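PDB 3KZW: cytosol aminopeptidase from Staphylococcus aureus subsp. aureus, which probably removes amino-terminal residues from peptides, as a metal-dependent leucyl aminopeptidase of the cytosol aminopeptidase family. Local coordinates for residues I278-K283 and V386-A391; L263-Y268 and N328-L333; L40-P45 and Y131-S136; G79-T84 and R94-G99; S155-Y160 and Q198-A203. One frame throughout, in Å; residues are numbered along the deposited sequence.

Contacts 1 and 2 belong to one mixed sheet of the catalytic domain, where strands 278-285 and 328-338 are neighbours; their centres lie about 9 Å apart. Both are buried, but contact 1 is a parallel pair and contact 2 an antiparallel one. Contacts 3 and 4 are likewise neighbours in the smaller N-terminal sheet, joined through strands 39-45 and 91-101, on the opposite side of the chain's centre. Contact 3 is buried and largely apolar, with one serine hydroxyl bonded to the strand, whereas contact 4, at an outermost strand, has partly exposed residues, a water and a second subunit. Contact 5, between them, sets a helix end and turn against helix 188-208, using side-chain amides rather than strand ladders.

Contact 1: I278-K283 and V386-A391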
# COMPACT_ATOMS: atom_id res chain seq x y z
N ILE A 278 22.93 17.35 37.66
CA ILE A 278 22.36 17.44 36.32
C ILE A 278 21.85 16.06 35.94
O ILE A 278 22.60 15.08 35.96
CB ILE A 278 23.40 17.96 35.30
CG1 ILE A 278 23.77 19.41 35.62
CG2 ILE A 278 22.86 17.85 33.88
CD1 ILE A 278 25.08 19.86 35.02
N ALA A 279 20.56 15.98 35.61
CA ALA A 279 19.93 14.71 35.24
C ALA A 279 20.06 14.45 33.75
O ALA A 279 19.65 15.27 32.93
CB ALA A 279 18.47 14.68 35.65
N LEU A 280 20.65 13.31 33.41
CA LEU A 280 20.75 12.87 32.02
C LEU A 280 19.99 11.55 31.85
O LEU A 280 20.40 10.51 32.38
CB LEU A 280 22.21 12.72 31.60
CG LEU A 280 23.12 13.95 31.70
CD1 LEU A 280 24.55 13.56 31.35
CD2 LEU A 280 22.66 15.10 30.81
N VAL A 281 18.89 11.61 31.11
CA VAL A 281 18.00 10.46 30.91
C VAL A 281 18.18 9.88 29.51
O VAL A 281 18.21 10.62 28.53
CB VAL A 281 16.52 10.85 31.16
CG1 VAL A 281 15.61 9.65 30.99
CG2 VAL A 281 16.35 11.46 32.54
N GLY A 282 18.31 8.56 29.43
CA GLY A 282 18.54 7.90 28.15
C GLY A 282 17.57 6.77 27.85
O GLY A 282 17.26 5.94 28.72
N LYS A 283 17.07 6.74 26.61
CA LYS A 283 16.21 5.66 26.15
C LYS A 283 17.06 4.44 25.79
O LYS A 283 17.87 4.49 24.85
CB LYS A 283 15.39 6.12 24.94
CG LYS A 283 14.52 5.04 24.32
CD LYS A 283 14.00 5.49 22.96
CE LYS A 283 13.46 4.31 22.17
NZ LYS A 283 12.93 4.70 20.84
N VAL A 386 18.45 20.68 36.13
CA VAL A 386 17.96 20.51 34.76
C VAL A 386 17.88 19.02 34.41
O VAL A 386 18.70 18.22 34.88
CB VAL A 386 18.83 21.28 33.72
CG1 VAL A 386 20.24 20.70 33.61
CG2 VAL A 386 18.15 21.33 32.36
N ILE A 387 16.88 18.66 33.61
CA ILE A 387 16.75 17.30 33.09
C ILE A 387 16.95 17.33 31.58
O ILE A 387 16.31 18.12 30.87
CB ILE A 387 15.38 16.67 33.44
CG1 ILE A 387 15.20 16.58 34.96
CG2 ILE A 387 15.24 15.28 32.81
CD1 ILE A 387 13.79 16.21 35.41
N MET A 388 17.85 16.49 31.09
CA MET A 388 18.07 16.34 29.66
C MET A 388 17.90 14.88 29.27
O MET A 388 18.59 14.00 29.79
CB MET A 388 19.47 16.82 29.26
CG MET A 388 19.67 18.31 29.40
SD MET A 388 21.34 18.81 28.99
CE MET A 388 21.36 20.46 29.70
N ASP A 389 16.97 14.62 28.36
CA ASP A 389 16.76 13.26 27.87
C ASP A 389 17.22 13.11 26.42
O ASP A 389 17.11 14.05 25.62
CB ASP A 389 15.32 12.80 28.08
CG ASP A 389 14.34 13.40 27.08
OD1 ASP A 389 14.30 12.92 25.92
OD2 ASP A 389 13.61 14.33 27.45
N PHE A 390 17.74 11.93 26.09
CA PHE A 390 18.28 11.63 24.77
C PHE A 390 17.64 10.36 24.25
O PHE A 390 17.73 9.31 24.90
CB PHE A 390 19.80 11.48 24.83
CG PHE A 390 20.51 12.67 25.42
CD1 PHE A 390 20.66 12.80 26.80
CD2 PHE A 390 21.03 13.66 24.59
CE1 PHE A 390 21.30 13.91 27.34
CE2 PHE A 390 21.68 14.77 25.13
CZ PHE A 390 21.82 14.89 26.51
N ALA A 391 16.98 10.45 23.10
CA ALA A 391 16.21 9.33 22.57
C ALA A 391 16.05 9.36 21.05
O ALA A 391 15.91 10.43 20.45
CB ALA A 391 14.84 9.27 23.22
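Val-281, which loses more surface to the other strand than any other residue here, sits opposite Asp-389 in a parallel strand pair, its CB 3.8 Å from Asp-389 CB. Its CG2 lies anti to the carbonyl carbon and, from there, crosses obliquely to Ile-387 CG2 at 4.0 Å. A beta-branched residue suits this place because it is broad close to the backbone, where the two strands lie side by side. The main chain of Val-281 is held twice: its N donates to Met-388 O at 2.7 Å, and its O accepts from Phe-390 N. Ala-279 continues the same face with a single methyl, CB to Ile-387 CG1 3.8 Å, a small residue beside a large branched one, and its O accepts from Met-388 N at 2.8 Å. The carboxylate of Asp-389 is hydrogen-bonded to His-480 and His-478, which satisfy both buried oxygens.

On the other face, Phe-390 has its CG anti to the carbonyl carbon (chi1 -56°), which swings the ring back along the pair until Leu-280 CD2 meets its edge, in the ring plane, 3.9 Å from CE1. Leu-280 CD2 also lies 3.9 Å from Met-388 CB, and Leu-280 and Met-388 run side by side.

Strand 328-338 flanks 278-283 on its other edge, and strand 478-482 pairs with 386-391, so this contact is central in the catalytic-domain sheet. Helix 368-380 packs over Val-281 and Ile-387, while helices 505-512 and 414-426 lie against the face of Met-388 and Phe-390.

Contact 2: L263-Y268 and N328-L333; sequences LVTITY and NIVGVL
Leu-333 and Val-264 face each other in an antiparallel pair of strands within the mixed sheet of the catalytic domain. They form a hydrogen-bonded pair, as do Ile-266 with Gly-331 and Tyr-268 with Ile-329, each closed by two N-H...O=C bonds with the donor in the carbonyl plane; Thr-265 with Val-332 and Thr-267 with Val-330 are the non-hydrogen-bonded pairs between them.

From Leu-333 CB, 4.0 Å from Val-264 CB, the side chain runs to CG, which lies 4.0 Å from Val-264 O. With CG anti to the carbonyl carbon (chi1 -46°), the chain bends along the strand pair, so that CD1 passes Val-264 CB and ends 3.8 Å from Ile-266 CD1. The diagonal is consistent with the glycine opposite Ile-266: Gly-331 puts no side chain on this face, and Ile-266 runs its CD1 toward Leu-333. Helix 308-322 closes over these apolar side chains, with Val-314 on Leu-333 and Ile-317 on Ile-266.

The opposite face carries smaller branched residues, Thr-267 CG2 touching Val-330 CG2 at 4.0 Å, and Val-332 there meets helix 368-380. At the far end Tyr-268 CD2 lies 4.2 Å from Ile-329 CD1, an oblique approach, and Tyr-268 OH is hydrogen-bonded to Leu-325 O.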
# COMPACT_ATOMS: atom_id res chain seq x y z
N LEU A 263 16.44 -0.86 35.09
CA LEU A 263 16.69 0.57 35.28
C LEU A 263 18.08 0.76 35.85
O LEU A 263 18.41 0.22 36.90
CB LEU A 263 15.64 1.21 36.19
CG LEU A 263 15.71 2.75 36.24
CD1 LEU A 263 14.80 3.37 35.19
CD2 LEU A 263 15.35 3.25 37.62
N VAL A 264 18.90 1.53 35.13
CA VAL A 264 20.28 1.78 35.53
C VAL A 264 20.45 3.21 36.01
O VAL A 264 20.15 4.16 35.28
CB VAL A 264 21.27 1.47 34.37
CG1 VAL A 264 22.71 1.62 34.84
CG2 VAL A 264 21.04 0.07 33.82
N THR A 265 20.92 3.37 37.25
CA THR A 265 21.21 4.68 37.81
C THR A 265 22.72 4.86 37.90
O THR A 265 23.43 4.03 38.46
CB THR A 265 20.58 4.86 39.22
OG1 THR A 265 19.20 4.45 39.18
CG2 THR A 265 20.65 6.31 39.66
N ILE A 266 23.20 5.95 37.31
CA ILE A 266 24.63 6.27 37.27
C ILE A 266 24.87 7.61 37.95
O ILE A 266 24.36 8.64 37.49
CB ILE A 266 25.15 6.32 35.82
CG1 ILE A 266 24.89 4.99 35.10
CG2 ILE A 266 26.64 6.65 35.78
CD1 ILE A 266 25.00 5.08 33.58
N THR A 267 25.64 7.62 39.03
CA THR A 267 25.95 8.87 39.73
C THR A 267 27.43 9.22 39.65
O THR A 267 28.30 8.37 39.83
CB THR A 267 25.49 8.85 41.21
OG1 THR A 267 26.05 7.71 41.88
CG2 THR A 267 23.98 8.80 41.32
N TYR A 268 27.70 10.49 39.36
CA TYR A 268 29.05 11.03 39.37
C TYR A 268 29.06 12.35 40.12
O TYR A 268 28.42 13.31 39.70
CB TYR A 268 29.57 11.21 37.93
CG TYR A 268 30.80 12.08 37.82
CD1 TYR A 268 32.05 11.62 38.21
CD2 TYR A 268 30.71 13.38 37.31
CE1 TYR A 268 33.19 12.42 38.10
CE2 TYR A 268 31.83 14.19 37.20
CZ TYR A 268 33.07 13.71 37.59
OH TYR A 268 34.18 14.51 37.48
N ASN A 328 28.10 17.65 39.18
CA ASN A 328 27.36 16.51 39.68
C ASN A 328 26.38 16.03 38.63
O ASN A 328 25.58 16.82 38.12
CB ASN A 328 26.63 16.85 40.99
CG ASN A 328 27.58 17.06 42.16
OD1 ASN A 328 28.78 16.76 42.08
ND2 ASN A 328 27.05 17.56 43.26
N ILE A 329 26.45 14.75 38.30
CA ILE A 329 25.58 14.15 37.28
C ILE A 329 24.88 12.91 37.82
O ILE A 329 25.50 12.05 38.46
CB ILE A 329 26.37 13.78 35.99
CG1 ILE A 329 27.01 15.02 35.36
CG2 ILE A 329 25.46 13.09 34.97
CD1 ILE A 329 28.09 14.71 34.33
N VAL A 330 23.58 12.83 37.57
CA VAL A 330 22.83 11.60 37.77
C VAL A 330 22.27 11.12 36.43
O VAL A 330 21.57 11.86 35.74
CB VAL A 330 21.71 11.74 38.86
CG1 VAL A 330 20.69 12.81 38.49
CG2 VAL A 330 21.03 10.40 39.11
N GLY A 331 22.63 9.90 36.05
CA GLY A 331 22.19 9.32 34.78
C GLY A 331 21.17 8.23 35.02
O GLY A 331 21.40 7.34 35.83
N VAL A 332 20.04 8.32 34.32
CA VAL A 332 18.99 7.32 34.44
C VAL A 332 18.74 6.68 33.08
O VAL A 332 18.44 7.37 32.10
CB VAL A 332 17.67 7.92 34.99
CG1 VAL A 332 16.61 6.83 35.19
CG2 VAL A 332 17.92 8.66 36.31
N LEU A 333 18.87 5.35 33.02
CA LEU A 333 18.66 4.61 31.79
C LEU A 333 17.50 3.64 31.93
O LEU A 333 17.49 2.78 32.81
CB LEU A 333 19.94 3.85 31.39
CG LEU A 333 21.27 4.60 31.44
CD1 LEU A 333 22.41 3.65 31.12
CD2 LEU A 333 21.29 5.79 30.48

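Contact 3: L40-P45 and Y131-S136; sequences LIIGIP and YLLMDS
Leu-40 and Leu-133 meet through their CD1 methyls, 3.6 Å apart, beside a short parallel ladder. Leu-40 CD1 also rests 3.8 Å from Tyr-131 CB, while the tyrosine ring itself leads off to Phe-56. Leu-133 straddles two neighbours: its CD2 branch turns to Ile-42 CG1 at 3.8 Å, and those two side chains lie side by side. On the other face Ile-41 CG2 crosses Leu-132 CD1 at 3.6 Å. Leucine suits position 133, because its two methyls meet different residues, and the isoleucines suit theirs because branching at CB fills the space near the backbone.

Behind the side chains, Ile-41 bonds to 131-133 through both its N and its O: the N donates to Tyr-131 O, tilted from the carbonyl plane, and the O accepts from Leu-133 N in a straighter bond of 3.0 Å. Leu-133 is the centre of an inverse gamma turn, after which the chain curls into a 3-10 segment at 134-136. From that segment Ser-136 reaches back to strand 39-45. Ser-136 OG, between its backbone N and carbonyl carbon (chi1 66°), accepts from Gly-43 N at 3.0 Å and donates to Leu-133 O at 2.6 Å, so one hydroxyl serves both the strand edge and the turn. Leu-133 O receives Ser-136 N as well.

Strand 175-180 pairs in parallel with the other edge of 129-133, and strand 91-101 pairs with the other edge of 39-45. Helix 108-124 covers the Ile-41 face through Leu-118 and Ile-122, placing this pair inside the N-terminal sheet.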
# COMPACT_ATOMS: atom_id res chain seq x y z
N LEU A 40 56.95 11.45 6.91
CA LEU A 40 56.80 12.84 7.31
C LEU A 40 55.40 13.38 6.96
O LEU A 40 54.93 13.19 5.84
CB LEU A 40 57.86 13.68 6.59
CG LEU A 40 58.04 15.15 6.97
CD1 LEU A 40 58.74 15.25 8.31
CD2 LEU A 40 58.85 15.85 5.90
N ILE A 41 54.76 14.04 7.93
CA ILE A 41 53.42 14.61 7.72
C ILE A 41 53.44 16.14 7.85
O ILE A 41 53.86 16.68 8.87
CB ILE A 41 52.37 14.02 8.70
CG1 ILE A 41 52.32 12.49 8.60
CG2 ILE A 41 50.99 14.63 8.42
CD1 ILE A 41 51.63 11.82 9.77
N ILE A 42 52.96 16.81 6.80
CA ILE A 42 52.87 18.27 6.77
C ILE A 42 51.49 18.71 6.27
O ILE A 42 50.96 18.13 5.33
CB ILE A 42 53.95 18.90 5.85
CG1 ILE A 42 55.35 18.41 6.24
CG2 ILE A 42 53.88 20.43 5.89
CD1 ILE A 42 56.46 18.84 5.30
N GLY A 43 50.92 19.71 6.92
CA GLY A 43 49.67 20.33 6.47
C GLY A 43 49.96 21.43 5.47
O GLY A 43 50.86 22.25 5.67
N ILE A 44 49.19 21.47 4.39
CA ILE A 44 49.41 22.44 3.31
C ILE A 44 48.23 23.39 3.13
O ILE A 44 47.13 22.96 2.78
CB ILE A 44 49.78 21.74 1.97
CG1 ILE A 44 51.04 20.86 2.11
CG2 ILE A 44 49.93 22.76 0.83
CD1 ILE A 44 52.31 21.60 2.55
N PRO A 45 48.46 24.70 3.37
CA PRO A 45 47.44 25.73 3.17
C PRO A 45 47.45 26.30 1.75
O PRO A 45 48.35 25.98 0.97
CB PRO A 45 47.87 26.81 4.16
CG PRO A 45 49.35 26.70 4.21
CD PRO A 45 49.70 25.25 3.95
N TYR A 131 56.89 11.21 11.52
CA TYR A 131 57.00 12.57 12.05
C TYR A 131 55.76 13.38 11.70
O TYR A 131 55.16 13.19 10.64
CB TYR A 131 58.25 13.27 11.51
CG TYR A 131 59.57 12.68 11.96
CD1 TYR A 131 59.94 12.68 13.30
CD2 TYR A 131 60.46 12.15 11.03
CE1 TYR A 131 61.16 12.15 13.71
CE2 TYR A 131 61.68 11.61 11.43
CZ TYR A 131 62.02 11.61 12.77
OH TYR A 131 63.23 11.08 13.17
N LEU A 132 55.39 14.29 12.60
CA LEU A 132 54.27 15.20 12.37
C LEU A 132 54.70 16.63 12.69
O LEU A 132 54.99 16.97 13.84
CB LEU A 132 53.05 14.77 13.20
CG LEU A 132 51.74 15.58 13.17
CD1 LEU A 132 51.35 16.00 11.78
CD2 LEU A 132 50.62 14.76 13.80
N LEU A 133 54.77 17.46 11.65
CA LEU A 133 55.15 18.86 11.79
C LEU A 133 53.94 19.70 12.22
O LEU A 133 53.23 20.26 11.38
CB LEU A 133 55.77 19.39 10.49
CG LEU A 133 57.29 19.26 10.30
CD1 LEU A 133 57.83 17.87 10.59
CD2 LEU A 133 57.69 19.69 8.89
N MET A 134 53.74 19.78 13.53
CA MET A 134 52.56 20.40 14.12
C MET A 134 52.42 21.90 13.81
O MET A 134 51.31 22.42 13.71
CB MET A 134 52.53 20.15 15.63
CG MET A 134 51.20 20.47 16.32
SD MET A 134 49.75 19.63 15.62
CE MET A 134 50.00 17.95 16.19
N ASP A 135 53.56 22.58 13.63
CA ASP A 135 53.58 24.01 13.33
C ASP A 135 52.90 24.37 12.02
O ASP A 135 52.45 25.51 11.84
CB ASP A 135 55.02 24.54 13.34
CG ASP A 135 55.64 24.57 14.73
OD1 ASP A 135 54.91 24.38 15.73
OD2 ASP A 135 56.86 24.78 14.83
N SER A 136 52.83 23.41 11.10
CA SER A 136 52.19 23.62 9.80
C SER A 136 50.67 23.55 9.89
O SER A 136 49.96 23.92 8.95
CB SER A 136 52.70 22.60 8.77
OG SER A 136 52.32 21.28 9.11

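Contact 4: G79-T84 and R94-G99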
# COMPACT_ATOMS: atom_id res chain seq x y z
N GLY A 79 41.28 18.74 3.47
CA GLY A 79 41.16 17.33 3.82
C GLY A 79 41.63 16.34 2.77
O GLY A 79 41.46 15.13 2.94
N LYS A 80 42.21 16.84 1.68
CA LYS A 80 42.71 15.97 0.61
C LYS A 80 44.13 15.50 0.89
O LYS A 80 44.99 16.29 1.27
CB LYS A 80 42.64 16.66 -0.76
CG LYS A 80 42.88 15.72 -1.93
CD LYS A 80 42.68 16.41 -3.26
CE LYS A 80 42.99 15.47 -4.42
NZ LYS A 80 43.21 16.22 -5.70
N ILE A 81 44.36 14.20 0.71
CA ILE A 81 45.65 13.59 0.99
C ILE A 81 46.51 13.51 -0.27
O ILE A 81 46.06 13.02 -1.30
CB ILE A 81 45.49 12.17 1.63
CG1 ILE A 81 44.58 12.21 2.87
CG2 ILE A 81 46.84 11.55 1.96
CD1 ILE A 81 45.12 13.03 4.04
N TYR A 82 47.73 14.03 -0.17
CA TYR A 82 48.73 13.91 -1.22
C TYR A 82 49.96 13.23 -0.65
O TYR A 82 50.38 13.53 0.47
CB TYR A 82 49.15 15.28 -1.75
CG TYR A 82 48.05 16.12 -2.37
CD1 TYR A 82 47.23 16.92 -1.57
CD2 TYR A 82 47.86 16.14 -3.75
CE1 TYR A 82 46.22 17.70 -2.13
CE2 TYR A 82 46.86 16.92 -4.32
CZ TYR A 82 46.05 17.70 -3.51
OH TYR A 82 45.05 18.47 -4.07
N THR A 83 50.55 12.31 -1.41
CA THR A 83 51.82 11.70 -1.01
C THR A 83 52.87 11.84 -2.11
O THR A 83 52.53 11.86 -3.29
CB THR A 83 51.69 10.22 -0.60
OG1 THR A 83 51.12 9.46 -1.68
CG2 THR A 83 50.82 10.08 0.64
N THR A 84 54.13 11.96 -1.70
CA THR A 84 55.25 12.06 -2.63
C THR A 84 56.57 11.66 -1.98
O THR A 84 56.72 11.70 -0.76
CB THR A 84 55.37 13.49 -3.23
OG1 THR A 84 56.47 13.53 -4.16
CG2 THR A 84 55.59 14.54 -2.15
N ARG A 94 59.07 9.57 2.90
CA ARG A 94 57.70 9.49 2.43
C ARG A 94 56.95 10.68 3.01
O ARG A 94 56.71 10.75 4.21
CB ARG A 94 57.05 8.17 2.87
CG ARG A 94 55.65 7.95 2.30
CD ARG A 94 54.99 6.72 2.91
NE ARG A 94 53.66 6.50 2.35
CZ ARG A 94 52.86 5.49 2.68
NH1 ARG A 94 53.24 4.59 3.58
NH2 ARG A 94 51.67 5.39 2.12
N LEU A 95 56.60 11.63 2.14
CA LEU A 95 55.87 12.82 2.57
C LEU A 95 54.37 12.62 2.44
O LEU A 95 53.88 12.23 1.39
CB LEU A 95 56.32 14.05 1.77
CG LEU A 95 55.66 15.40 2.06
CD1 LEU A 95 55.82 15.80 3.51
CD2 LEU A 95 56.21 16.48 1.14
N ILE A 96 53.65 12.88 3.53
CA ILE A 96 52.20 12.82 3.55
C ILE A 96 51.63 14.22 3.78
O ILE A 96 51.90 14.86 4.79
CB ILE A 96 51.66 11.83 4.60
CG1 ILE A 96 52.15 10.41 4.28
CG2 ILE A 96 50.13 11.86 4.65
CD1 ILE A 96 52.00 9.42 5.41
N THR A 97 50.84 14.68 2.81
CA THR A 97 50.29 16.02 2.80
C THR A 97 48.77 15.97 2.96
O THR A 97 48.09 15.18 2.31
CB THR A 97 50.69 16.74 1.49
OG1 THR A 97 51.95 17.38 1.68
CG2 THR A 97 49.66 17.79 1.07
N VAL A 98 48.26 16.81 3.86
CA VAL A 98 46.81 17.03 3.98
C VAL A 98 46.50 18.51 3.79
O VAL A 98 47.11 19.38 4.42
CB VAL A 98 46.23 16.47 5.32
CG1 VAL A 98 46.91 17.09 6.54
CG2 VAL A 98 44.72 16.64 5.38
N GLY A 99 45.56 18.80 2.89
CA GLY A 99 45.17 20.18 2.59
C GLY A 99 44.45 20.87 3.73
O GLY A 99 43.67 20.24 4.45
O HOH W 1 52.64 7.09 -0.11
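Tyr-82 with Thr-97 and Thr-84 with Leu-95 form the hydrogen-bonded pairs of an antiparallel hairpin, whose strand axes run at 158°. Ahead of the strand, Gly-79 N still reaches Gly-99 O at 3.0 Å, although the donor lies above the carbonyl plane; the positive phi of Gly-79 is a backbone shape that glycine adopts easily.

On one face Thr-97 CG2 comes obliquely to the Tyr-82 ring, 3.7 Å from CD1, and Thr-84 CG2 lies alongside Leu-95 CD2 at 3.9 Å. On the other, Ile-81 CD1 crosses to Val-98 CB at 3.8 Å, and Thr-83 CG2 runs beside Ile-96 CG1. Threonine fits such a border, since its methyl packs while its hydroxyl can meet water: Arg-94 NE donates to a water at 2.7 Å, which is weakly bonded to Thr-83 OG1. The guanidinium goes on to a salt bridge with Glu-125.

Strand 81-88 is outermost in this chain's sheet, and Thr-84 OG1 bonds to Ala-85 N of the second subunit. Strand 39-45 pairs with the inner edge of 94-99, and helix 108-124 lies over Ile-81, Thr-83, Ile-96 and Val-98.

Contact 5: S155-Y160 and Q198-A203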
# COMPACT_ATOMS: atom_id res chain seq x y z
N SER A 155 41.66 11.29 16.26
CA SER A 155 42.62 10.19 16.37
C SER A 155 41.95 8.90 16.84
O SER A 155 42.46 7.81 16.61
CB SER A 155 43.78 10.57 17.30
OG SER A 155 43.37 10.63 18.65
N GLU A 156 40.80 9.04 17.50
CA GLU A 156 40.02 7.91 17.98
C GLU A 156 38.72 7.74 17.21
O GLU A 156 38.36 6.63 16.81
CB GLU A 156 39.73 8.04 19.48
CG GLU A 156 40.96 7.95 20.38
CD GLU A 156 41.53 6.54 20.49
OE1 GLU A 156 40.81 5.56 20.19
OE2 GLU A 156 42.71 6.41 20.90
N ARG A 157 38.01 8.85 16.98
CA ARG A 157 36.69 8.82 16.37
C ARG A 157 36.71 8.44 14.89
O ARG A 157 35.88 7.64 14.44
CB ARG A 157 35.94 10.14 16.58
CG ARG A 157 34.50 10.10 16.10
CD ARG A 157 33.67 11.29 16.55
NE ARG A 157 34.14 12.54 15.97
CZ ARG A 157 33.37 13.60 15.76
NH1 ARG A 157 32.07 13.57 16.05
NH2 ARG A 157 33.91 14.71 15.24
N ALA A 158 37.64 9.01 14.14
CA ALA A 158 37.72 8.78 12.69
C ALA A 158 38.25 7.39 12.34
O ALA A 158 37.94 6.86 11.28
CB ALA A 158 38.58 9.85 12.03
N THR A 159 39.03 6.81 13.25
CA THR A 159 39.69 5.53 13.02
C THR A 159 38.93 4.35 13.64
O THR A 159 39.43 3.23 13.66
CB THR A 159 41.12 5.54 13.57
OG1 THR A 159 41.09 5.79 14.98
CG2 THR A 159 41.95 6.62 12.89
N TYR A 160 37.72 4.62 14.12
CA TYR A 160 36.90 3.61 14.78
C TYR A 160 36.48 2.50 13.83
O TYR A 160 36.16 2.75 12.66
CB TYR A 160 35.66 4.27 15.41
CG TYR A 160 34.66 3.31 16.01
CD1 TYR A 160 34.86 2.78 17.29
CD2 TYR A 160 33.51 2.94 15.32
CE1 TYR A 160 33.94 1.90 17.85
CE2 TYR A 160 32.59 2.06 15.87
CZ TYR A 160 32.81 1.54 17.13
OH TYR A 160 31.90 0.67 17.68
N GLN A 198 37.33 8.50 22.76
CA GLN A 198 37.16 7.15 23.31
C GLN A 198 35.81 6.97 24.01
O GLN A 198 35.28 5.86 24.06
CB GLN A 198 38.30 6.79 24.26
CG GLN A 198 39.59 6.42 23.56
CD GLN A 198 40.69 5.99 24.50
OE1 GLN A 198 40.53 6.00 25.73
NE2 GLN A 198 41.83 5.61 23.94
N SER A 199 35.26 8.06 24.53
CA SER A 199 33.93 8.06 25.12
C SER A 199 32.85 7.90 24.05
O SER A 199 31.85 7.23 24.27
CB SER A 199 33.69 9.33 25.93
OG SER A 199 34.62 9.44 26.99
N ILE A 200 33.08 8.53 22.90
CA ILE A 200 32.19 8.41 21.74
C ILE A 200 32.21 6.98 21.21
O ILE A 200 31.16 6.41 20.90
CB ILE A 200 32.56 9.43 20.62
CG1 ILE A 200 32.29 10.86 21.11
CG2 ILE A 200 31.78 9.14 19.34
CD1 ILE A 200 32.93 11.94 20.26
N ASN A 201 33.41 6.40 21.14
CA ASN A 201 33.59 5.02 20.68
C ASN A 201 32.99 3.99 21.64
O ASN A 201 32.56 2.93 21.21
CB ASN A 201 35.07 4.73 20.42
CG ASN A 201 35.60 5.47 19.20
OD1 ASN A 201 34.85 6.12 18.47
ND2 ASN A 201 36.91 5.37 18.98
N LEU A 202 32.98 4.32 22.93
CA LEU A 202 32.36 3.46 23.93
C LEU A 202 30.85 3.38 23.69
O LEU A 202 30.27 2.30 23.77
CB LEU A 202 32.65 3.97 25.35
CG LEU A 202 32.00 3.21 26.52
CD1 LEU A 202 32.61 1.82 26.71
CD2 LEU A 202 32.09 4.01 27.81
N ALA A 203 30.25 4.53 23.39
CA ALA A 203 28.83 4.61 23.06
C ALA A 203 28.54 3.84 21.77
O ALA A 203 27.54 3.12 21.68
CB ALA A 203 28.41 6.06 22.93
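Asn-201 and Glu-156 make the principal hydrogen bond between helix 188-208 and the end of helix 144-157 with the turn after it: Asn-201 ND2 donates to Glu-156 O at 2.9 Å with an N-H...O angle of 171°. The oxygen lies in the amide plane of Asn-201, but the donor stands well above the carbonyl plane of Glu-156. A second, weak bond joins Gln-198 NE2 to Glu-156 OE2 at 3.3 Å, the amide and carboxylate being nearly perpendicular. Both groups have other partners, OE2 in Ala-24 N and Gln-198 OE1 in Arg-322.

Van der Waals contact supplies the rest. Tyr-160 and Asn-201 pass alongside one another, pointing opposite ways, with ring and amide planes 39° apart and Tyr-160 CD1 3.4 Å from Asn-201 CG. Tyr-160 CG lies anti to its own N (chi1 174°), carrying the ring over the neighbouring helix and its hydroxyl to Asp-205 and Asn-208. Ile-200 CD1 touches the aliphatic part of Arg-157, 3.8 Å from CD, while the guanidinium continues to Gln-154.

Asparagine suits its place because its short amide offers both donor and acceptor: OD1 is bonded to Arg-204 NH1, which also reaches Arg-157 O. The contact ties the N-terminal part, with 155-160, to the catalytic part, which helix 188-208 leads into. Its chemistry serves carbonyls near the end of helix 144-157, where the positive charge of Arg-204 would probably be favourable.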